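Long-range contacts in pyruvate carboxylase n-terminal domain (Aquifex aeolicus, PDB 1ULZ), which is the biotin carboxylase subunit of pyruvate carboxylase, a protein of the ATP-grasp superfamily that forms a two-chain assembly here: residues Asn33-Thr38 / Thr378-Ser383; Arg352-Tyr357 / Thr412-Thr417; Val367-Ala372 / Met384-Ile389. The protein carries 1 engineered substitution. All coordinates share one frame; numbering follows the deposited sequence.

All three contacts involve the C-terminal family region of biotin carboxylase. Contact 1 ties it to a loop of the N-terminal region, whereas contacts 2 and 3 lie within it. Contact 1 runs straight into contact 3 in the sequence, from Ser383 to Met384, and their centres are about 16 Å apart. Contact 3 is nested in the chain loop that contact 2 closes. These two touch, with centres about 13 Å apart. Tyr357 OH probably hydrogen-bonds to His369 ND1 at 2.5 Å, and Ile354 CD1 packs on Ile385 CG2 at 3.6 Å. Contacts 1 and 2 do not touch; their nearest atoms are about 6 Å apart.

Contact 1 of 3, residues Asn33-Thr38 / Thr378-Ser383; sequences NEVEST and TPYYDS
Tyr381 and Glu36 both have CG anti to the carbonyl carbon. Beyond CG the Glu36 chain runs extended (chi2 -167°), which carries its carboxylate to the ring of Tyr381. The two groups cross obliquely, with carboxylate and ring planes 28° apart. Glu36 OE2 comes within 3.5 Å of Tyr381 CE1, and OE1 lies near CD1.

The phenol end of Tyr381 reaches Asn33. Its OH touches Asn33 CB at 3.6 Å. One water joins the three groups. It donates to Glu36 OE2 at 2.6 Å and to Tyr381 OH at 3.0 Å. It accepts from Asn33 N at 3.1 Å. Tyr381 OH also bonds to the backbone O of Pro55.

Val35 adds the apolar part. Its CG1 meets Tyr380 CE1 at 4.0 Å, and its CG2 approaches the OH end of Tyr381. The CB of Tyr380 lies over the centre of one face of the Tyr381 ring.

An Asx turn shapes the loop 33-38. Asn33 OD1 accepts from Val35 N at 2.8 Å, on a lone pair and nearly straight. Asn33 ND2 is held by Thr58 OG1.

The contact lies at the surface and joins the loop after strand 28-32, in the parallel sheet, to the loop before strand 384-392. Arg10 serves both sides, with a salt bridge to Glu36 OE1 and a cation-pi contact to Tyr381. Each Glu36 carboxylate oxygen thus has a polar partner, and the nearby arginine would be expected to stabilise the ionised form.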
loop_
_atom_site.group_PDB
_atom_site.type_symbol
_atom_site.label_atom_id
_atom_site.label_comp_id
_atom_site.label_asym_id
_atom_site.label_seq_id
_atom_site.Cartn_x
_atom_site.Cartn_y
_atom_site.Cartn_z
ATOM N N ASN A 33 13.591 -2.920 26.415
ATOM C CA ASN A 33 14.523 -3.637 27.269
ATOM C C ASN A 33 15.879 -3.548 26.583
ATOM O O ASN A 33 15.954 -3.333 25.370
ATOM C CB ASN A 33 14.112 -5.101 27.421
ATOM C CG ASN A 33 15.063 -5.879 28.321
ATOM O OD1 ASN A 33 16.179 -6.214 27.927
ATOM N ND2 ASN A 33 14.626 -6.154 29.544
ATOM N N GLU A 34 16.947 -3.704 27.350
ATOM C CA GLU A 34 18.290 -3.626 26.793
ATOM C C GLU A 34 18.513 -4.595 25.633
ATOM O O GLU A 34 19.243 -4.282 24.697
ATOM C CB GLU A 34 19.326 -3.877 27.895
ATOM C CG GLU A 34 20.764 -3.891 27.410
ATOM C CD GLU A 34 21.196 -5.261 26.910
ATOM O OE1 GLU A 34 22.119 -5.311 26.075
ATOM O OE2 GLU A 34 20.622 -6.281 27.358
ATOM N N VAL A 35 17.886 -5.766 25.701
ATOM C CA VAL A 35 18.026 -6.779 24.655
ATOM C C VAL A 35 17.508 -6.324 23.288
ATOM O O VAL A 35 17.741 -6.990 22.274
ATOM C CB VAL A 35 17.292 -8.074 25.038
ATOM C CG1 VAL A 35 17.885 -8.649 26.324
ATOM C CG2 VAL A 35 15.811 -7.796 25.201
ATOM N N GLU A 36 16.796 -5.199 23.259
ATOM C CA GLU A 36 16.274 -4.667 22.005
ATOM C C GLU A 36 16.621 -3.194 21.888
ATOM O O GLU A 36 15.819 -2.400 21.401
ATOM C CB GLU A 36 14.751 -4.837 21.921
ATOM C CG GLU A 36 14.295 -6.266 21.685
ATOM C CD GLU A 36 12.826 -6.361 21.307
ATOM O OE1 GLU A 36 12.515 -7.097 20.351
ATOM O OE2 GLU A 36 11.984 -5.710 21.960
ATOM N N SER A 37 17.822 -2.834 22.333
ATOM C CA SER A 37 18.261 -1.447 22.270
ATOM C C SER A 37 18.357 -0.926 20.840
ATOM O O SER A 37 18.432 0.284 20.632
ATOM C CB SER A 37 19.614 -1.276 22.970
ATOM O OG SER A 37 20.616 -2.090 22.391
ATOM N N THR A 38 18.362 -1.830 19.861
ATOM C CA THR A 38 18.440 -1.422 18.462
ATOM C C THR A 38 17.127 -1.675 17.726
ATOM O O THR A 38 17.079 -1.631 16.501
ATOM C CB THR A 38 19.587 -2.161 17.695
ATOM O OG1 THR A 38 19.371 -3.579 17.732
ATOM C CG2 THR A 38 20.933 -1.850 18.322
ATOM N N THR A 378 14.495 -12.765 19.583
ATOM C CA THR A 378 14.877 -13.254 20.913
ATOM C C THR A 378 13.836 -14.244 21.418
ATOM O O THR A 378 12.726 -14.298 20.903
ATOM C CB THR A 378 14.998 -12.107 21.942
ATOM O OG1 THR A 378 13.706 -11.536 22.183
ATOM C CG2 THR A 378 15.934 -11.025 21.427
ATOM N N PRO A 379 14.176 -15.042 22.438
ATOM C CA PRO A 379 13.233 -16.023 22.979
ATOM C C PRO A 379 12.247 -15.423 23.981
ATOM O O PRO A 379 11.418 -16.137 24.550
ATOM C CB PRO A 379 14.154 -17.040 23.633
ATOM C CG PRO A 379 15.215 -16.150 24.215
ATOM C CD PRO A 379 15.492 -15.160 23.094
ATOM N N TYR A 380 12.329 -14.110 24.179
ATOM C CA TYR A 380 11.467 -13.417 25.135
ATOM C C TYR A 380 10.101 -12.970 24.611
ATOM O O TYR A 380 9.120 -12.961 25.361
ATOM C CB TYR A 380 12.208 -12.201 25.678
ATOM C CG TYR A 380 13.613 -12.518 26.122
ATOM C CD1 TYR A 380 14.702 -11.865 25.560
ATOM C CD2 TYR A 380 13.854 -13.488 27.086
ATOM C CE1 TYR A 380 15.994 -12.172 25.947
ATOM C CE2 TYR A 380 15.143 -13.803 27.478
ATOM C CZ TYR A 380 16.207 -13.142 26.907
ATOM O OH TYR A 380 17.494 -13.459 27.291
ATOM N N TYR A 381 10.038 -12.594 23.336
ATOM C CA TYR A 381 8.790 -12.120 22.737
ATOM C C TYR A 381 8.350 -12.988 21.563
ATOM O O TYR A 381 8.988 -13.997 21.257
ATOM C CB TYR A 381 8.964 -10.677 22.255
ATOM C CG TYR A 381 9.706 -9.796 23.234
ATOM C CD1 TYR A 381 11.009 -9.388 22.979
ATOM C CD2 TYR A 381 9.105 -9.377 24.416
ATOM C CE1 TYR A 381 11.695 -8.583 23.876
ATOM C CE2 TYR A 381 9.780 -8.577 25.318
ATOM C CZ TYR A 381 11.072 -8.182 25.043
ATOM O OH TYR A 381 11.739 -7.377 25.935
ATOM N N ASP A 382 7.271 -12.579 20.895
ATOM C CA ASP A 382 6.749 -13.335 19.757
ATOM C C ASP A 382 7.776 -13.482 18.634
ATOM O O ASP A 382 8.780 -12.766 18.579
ATOM C CB ASP A 382 5.475 -12.676 19.212
ATOM C CG ASP A 382 5.738 -11.311 18.605
ATOM O OD1 ASP A 382 5.195 -10.313 19.125
ATOM O OD2 ASP A 382 6.489 -11.236 17.606
ATOM N N SER A 383 7.512 -14.417 17.731
ATOM C CA SER A 383 8.414 -14.679 16.620
ATOM C C SER A 383 8.024 -13.983 15.315
ATOM O O SER A 383 8.556 -14.305 14.255
ATOM C CB SER A 383 8.490 -16.186 16.391
ATOM O OG SER A 383 7.184 -16.728 16.277
HETATM O O HOH W 1 12.313 -4.914 24.383
#

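Contact 2 of 3, residues Arg352-Tyr357 / Thr412-Thr417; sequences RVIERY and TGVKTT. Unlike the reference sequence in segment 352-357: Arg352 (reference Gly).
Thr412 grips the segment 352-357 with three hydrogen bonds. Its O accepts from Glu355 N at 2.7 Å, nearly straight at 174°, with the donor above the carbonyl plane. Its OG1 accepts from Arg356 N at 2.8 Å. Its own N donates to Arg356 O at 3.0 Å. The motif is an irregular antiparallel pairing of two loops in the biotin carboxylase C-terminal family region; 412-417 leads into helix 418-426. Thr412 OG1 sits between the backbone N and the carbonyl carbon (chi1 63°), which turns it to Arg356.

At the other end, Arg352, which differs from the reference sequence (Gly there), gives weak bonds from NE and NH2 to Gly413 O. The guanidinium of Arg356 instead pairs with Glu410, outside the two segments.

Gly413 lies where the backbones come close. Its CA makes a CA-H...O contact with Val353 O at 3.4 Å and also meets Glu355 CG. A CB on this residue would point into Val353 O.

Packing finishes the contact around Val414. Its CG1 touches Arg352 CB at 3.6 Å. Its other methyl, CG2, rests on Ile354 CG1 at 4.0 Å.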
loop_
_atom_site.group_PDB
_atom_site.type_symbol
_atom_site.label_atom_id
_atom_site.label_comp_id
_atom_site.label_asym_id
_atom_site.label_seq_id
_atom_site.Cartn_x
_atom_site.Cartn_y
_atom_site.Cartn_z
ATOM N N ARG A 352 16.964 -16.628 15.775
ATOM C CA ARG A 352 18.227 -16.196 15.205
ATOM C C ARG A 352 18.194 -14.791 14.611
ATOM O O ARG A 352 17.307 -13.993 14.925
ATOM C CB ARG A 352 18.702 -17.212 14.166
ATOM C CG ARG A 352 18.949 -18.586 14.772
ATOM C CD ARG A 352 20.149 -19.279 14.136
ATOM N NE ARG A 352 19.964 -19.521 12.709
ATOM C CZ ARG A 352 20.845 -20.166 11.945
ATOM N NH1 ARG A 352 21.972 -20.635 12.478
ATOM N NH2 ARG A 352 20.605 -20.344 10.651
ATOM N N VAL A 353 19.168 -14.489 13.756
ATOM C CA VAL A 353 19.259 -13.162 13.160
ATOM C C VAL A 353 19.041 -13.174 11.648
ATOM O O VAL A 353 19.575 -14.024 10.942
ATOM C CB VAL A 353 20.631 -12.546 13.467
ATOM C CG1 VAL A 353 20.666 -11.099 13.031
ATOM C CG2 VAL A 353 20.928 -12.674 14.960
ATOM N N ILE A 354 18.249 -12.222 11.160
ATOM C CA ILE A 354 17.965 -12.125 9.733
ATOM C C ILE A 354 19.171 -11.582 8.970
ATOM O O ILE A 354 19.767 -10.580 9.362
ATOM C CB ILE A 354 16.736 -11.211 9.473
ATOM C CG1 ILE A 354 15.465 -11.921 9.945
ATOM C CG2 ILE A 354 16.629 -10.854 7.996
ATOM C CD1 ILE A 354 14.199 -11.153 9.652
ATOM N N GLU A 355 19.536 -12.267 7.889
ATOM C CA GLU A 355 20.660 -11.856 7.056
ATOM C C GLU A 355 20.110 -11.132 5.825
ATOM O O GLU A 355 20.037 -9.905 5.815
ATOM C CB GLU A 355 21.490 -13.081 6.659
ATOM C CG GLU A 355 21.864 -13.927 7.868
ATOM C CD GLU A 355 22.738 -15.119 7.528
ATOM O OE1 GLU A 355 22.791 -15.514 6.339
ATOM O OE2 GLU A 355 23.364 -15.673 8.465
ATOM N N ARG A 356 19.710 -11.863 4.790
ATOM C CA ARG A 356 19.159 -11.182 3.621
ATOM C C ARG A 356 17.706 -10.838 3.934
ATOM O O ARG A 356 17.013 -11.586 4.623
ATOM C CB ARG A 356 19.284 -12.059 2.369
ATOM C CG ARG A 356 20.727 -12.509 2.141
ATOM C CD ARG A 356 21.086 -12.779 0.682
ATOM N NE ARG A 356 20.412 -13.945 0.125
ATOM C CZ ARG A 356 20.880 -14.664 -0.896
ATOM N NH1 ARG A 356 22.036 -14.342 -1.472
ATOM N NH2 ARG A 356 20.191 -15.709 -1.349
ATOM N N TYR A 357 17.257 -9.683 3.462
ATOM C CA TYR A 357 15.896 -9.242 3.735
ATOM C C TYR A 357 15.418 -8.266 2.670
ATOM O O TYR A 357 15.912 -7.142 2.584
ATOM C CB TYR A 357 15.840 -8.578 5.124
ATOM C CG TYR A 357 14.439 -8.257 5.623
ATOM C CD1 TYR A 357 14.002 -6.941 5.737
ATOM C CD2 TYR A 357 13.552 -9.271 5.959
ATOM C CE1 TYR A 357 12.728 -6.650 6.167
ATOM C CE2 TYR A 357 12.269 -8.988 6.391
ATOM C CZ TYR A 357 11.860 -7.679 6.490
ATOM O OH TYR A 357 10.570 -7.397 6.889
ATOM N N THR A 412 16.609 -14.579 4.879
ATOM C CA THR A 412 17.527 -15.669 5.212
ATOM C C THR A 412 18.094 -15.459 6.610
ATOM O O THR A 412 18.025 -14.360 7.161
ATOM C CB THR A 412 18.709 -15.784 4.210
ATOM O OG1 THR A 412 19.510 -14.596 4.261
ATOM C CG2 THR A 412 18.190 -15.996 2.797
ATOM N N GLY A 413 18.656 -16.520 7.177
ATOM C CA GLY A 413 19.224 -16.446 8.511
ATOM C C GLY A 413 18.310 -17.139 9.501
ATOM O O GLY A 413 18.731 -17.524 10.593
ATOM N N VAL A 414 17.053 -17.308 9.105
ATOM C CA VAL A 414 16.046 -17.943 9.944
ATOM C C VAL A 414 15.001 -18.624 9.071
ATOM O O VAL A 414 14.810 -18.251 7.908
ATOM C CB VAL A 414 15.298 -16.905 10.821
ATOM C CG1 VAL A 414 16.265 -16.218 11.766
ATOM C CG2 VAL A 414 14.617 -15.867 9.929
ATOM N N LYS A 415 14.334 -19.628 9.629
ATOM C CA LYS A 415 13.280 -20.322 8.907
ATOM C C LYS A 415 12.038 -19.469 9.122
ATOM O O LYS A 415 11.897 -18.833 10.166
ATOM C CB LYS A 415 13.053 -21.721 9.485
ATOM C CG LYS A 415 14.261 -22.649 9.369
ATOM C CD LYS A 415 13.883 -24.097 9.673
ATOM C CE LYS A 415 15.086 -25.014 9.527
ATOM N NZ LYS A 415 15.683 -24.942 8.158
ATOM N N THR A 416 11.142 -19.441 8.144
ATOM C CA THR A 416 9.929 -18.652 8.278
ATOM C C THR A 416 8.738 -19.437 7.773
ATOM O O THR A 416 8.881 -20.558 7.295
ATOM C CB THR A 416 9.999 -17.349 7.466
ATOM O OG1 THR A 416 9.815 -17.646 6.079
ATOM C CG2 THR A 416 11.342 -16.660 7.668
ATOM N N THR A 417 7.563 -18.821 7.864
ATOM C CA THR A 417 6.326 -19.437 7.416
ATOM C C THR A 417 6.026 -19.173 5.934
ATOM O O THR A 417 4.990 -19.601 5.422
ATOM C CB THR A 417 5.138 -18.917 8.252
ATOM O OG1 THR A 417 5.200 -17.486 8.328
ATOM C CG2 THR A 417 5.175 -19.504 9.662
#

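Contact 3 of 3, residues Val367-Ala372 / Met384-Ile389; sequences VEHAAA and MIAKLI
Glu368 and Lys387 form an antiparallel hydrogen-bonded pair. Glu368 N donates to Lys387 O at 3.0 Å, and Lys387 N donates to Glu368 O at 2.9 Å. Val367 and Leu388 are a non-hydrogen-bonded pair.

One water joins Glu368 OE1 to Lys387 NZ, which stand 5.4 Å apart. Another accepts from Ala370 N and donates to Ile385 O, linking the two backbones. Glu368 OE2 also pairs with Arg366, and Lys387 NZ with Glu12 and the O of Val294.

The apolar contacts fall on both faces. Val367 CG2 meets Leu388 CD1 at 4.0 Å, and His369 CB touches Ala386 CB at 3.5 Å. On the face of Glu368, the Lys387 chain bends at chi3 (-59°), which brings its CE within 3.7 Å of Glu368 CB. Ala371 CB packs on Ile385 CG2.

Strand 365-369 is the outermost within this chain, in the antiparallel sheet. His369 ND1 bonds to Tyr357 OH of its own chain, NE2 to Val359 O of the second subunit; its ring stacks on Tyr358 of that subunit. Strand 384-392 has strand 332-339 on its other side, with a classic beta bulge at Ile385 and Ala386 opposite Ile338. Helix 395-407 packs on Leu388, and helix 11-24 on Glu368.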
loop_
_atom_site.group_PDB
_atom_site.type_symbol
_atom_site.label_atom_id
_atom_site.label_comp_id
_atom_site.label_asym_id
_atom_site.label_seq_id
_atom_site.Cartn_x
_atom_site.Cartn_y
_atom_site.Cartn_z
ATOM N N VAL A 367 2.880 -3.547 3.891
ATOM C CA VAL A 367 3.732 -4.285 4.808
ATOM C C VAL A 367 3.828 -3.600 6.168
ATOM O O VAL A 367 4.106 -2.404 6.249
ATOM C CB VAL A 367 5.168 -4.451 4.241
ATOM C CG1 VAL A 367 6.017 -5.265 5.213
ATOM C CG2 VAL A 367 5.124 -5.128 2.869
ATOM N N GLU A 368 3.570 -4.367 7.224
ATOM C CA GLU A 368 3.655 -3.882 8.603
ATOM C C GLU A 368 4.835 -4.605 9.259
ATOM O O GLU A 368 4.746 -5.794 9.550
ATOM C CB GLU A 368 2.375 -4.220 9.378
ATOM C CG GLU A 368 1.111 -3.497 8.937
ATOM C CD GLU A 368 1.130 -2.005 9.234
ATOM O OE1 GLU A 368 1.602 -1.611 10.326
ATOM O OE2 GLU A 368 0.657 -1.227 8.377
ATOM N N HIS A 369 5.941 -3.908 9.490
ATOM C CA HIS A 369 7.091 -4.569 10.102
ATOM C C HIS A 369 8.085 -3.634 10.783
ATOM O O HIS A 369 8.029 -2.410 10.639
ATOM C CB HIS A 369 7.849 -5.388 9.049
ATOM C CG HIS A 369 8.630 -4.552 8.083
ATOM N ND1 HIS A 369 9.667 -5.056 7.330
ATOM C CD2 HIS A 369 8.547 -3.236 7.773
ATOM C CE1 HIS A 369 10.194 -4.087 6.602
ATOM N NE2 HIS A 369 9.533 -2.972 6.854
ATOM N N ALA A 370 9.012 -4.242 11.516
ATOM C CA ALA A 370 10.064 -3.514 12.217
ATOM C C ALA A 370 11.398 -4.195 11.894
ATOM O O ALA A 370 12.408 -3.957 12.553
ATOM C CB ALA A 370 9.811 -3.549 13.718
ATOM N N ALA A 371 11.391 -5.027 10.854
ATOM C CA ALA A 371 12.573 -5.781 10.477
ATOM C C ALA A 371 13.485 -5.182 9.410
ATOM O O ALA A 371 13.114 -4.282 8.657
ATOM C CB ALA A 371 12.161 -7.187 10.060
ATOM N N ALA A 372 14.693 -5.729 9.371
ATOM C CA ALA A 372 15.737 -5.341 8.430
ATOM C C ALA A 372 16.886 -6.303 8.703
ATOM O O ALA A 372 16.795 -7.134 9.608
ATOM C CB ALA A 372 16.180 -3.904 8.688
ATOM N N MET A 384 7.109 -13.021 15.395
ATOM C CA MET A 384 6.653 -12.297 14.212
ATOM C C MET A 384 7.754 -11.435 13.591
ATOM O O MET A 384 8.443 -10.689 14.288
ATOM C CB MET A 384 5.454 -11.413 14.577
ATOM C CG MET A 384 4.751 -10.744 13.388
ATOM S SD MET A 384 3.270 -9.795 13.910
ATOM C CE MET A 384 2.270 -11.139 14.611
ATOM N N ILE A 385 7.926 -11.557 12.279
ATOM C CA ILE A 385 8.914 -10.761 11.564
ATOM C C ILE A 385 8.184 -9.627 10.849
ATOM O O ILE A 385 8.617 -8.479 10.877
ATOM C CB ILE A 385 9.657 -11.595 10.505
ATOM C CG1 ILE A 385 10.377 -12.765 11.175
ATOM C CG2 ILE A 385 10.642 -10.708 9.740
ATOM C CD1 ILE A 385 11.005 -13.718 10.194
ATOM N N ALA A 386 7.065 -9.962 10.212
ATOM C CA ALA A 386 6.277 -8.974 9.487
ATOM C C ALA A 386 4.860 -9.457 9.212
ATOM O O ALA A 386 4.550 -10.636 9.357
ATOM C CB ALA A 386 6.963 -8.634 8.164
ATOM N N LYS A 387 3.999 -8.523 8.826
ATOM C CA LYS A 387 2.627 -8.839 8.465
ATOM C C LYS A 387 2.447 -8.351 7.037
ATOM O O LYS A 387 2.480 -7.148 6.778
ATOM C CB LYS A 387 1.625 -8.133 9.380
ATOM C CG LYS A 387 1.637 -8.631 10.812
ATOM C CD LYS A 387 0.488 -8.049 11.619
ATOM C CE LYS A 387 0.532 -6.534 11.662
ATOM N NZ LYS A 387 -0.395 -5.990 12.693
ATOM N N LEU A 388 2.279 -9.292 6.116
ATOM C CA LEU A 388 2.089 -8.971 4.705
ATOM C C LEU A 388 0.599 -8.968 4.375
ATOM O O LEU A 388 -0.095 -9.961 4.591
ATOM C CB LEU A 388 2.811 -10.000 3.835
ATOM C CG LEU A 388 2.665 -9.849 2.321
ATOM C CD1 LEU A 388 3.249 -8.509 1.861
ATOM C CD2 LEU A 388 3.369 -11.013 1.642
ATOM N N ILE A 389 0.115 -7.844 3.857
ATOM C CA ILE A 389 -1.292 -7.697 3.509
ATOM C C ILE A 389 -1.459 -7.282 2.048
ATOM O O ILE A 389 -0.801 -6.350 1.583
ATOM C CB ILE A 389 -1.973 -6.626 4.398
ATOM C CG1 ILE A 389 -1.727 -6.931 5.875
ATOM C CG2 ILE A 389 -3.471 -6.577 4.112
ATOM C CD1 ILE A 389 -0.665 -6.073 6.499
HETATM O O HOH W 2 0.175 -3.090 12.345
HETATM O O HOH W 3 8.591 -6.926 12.818
#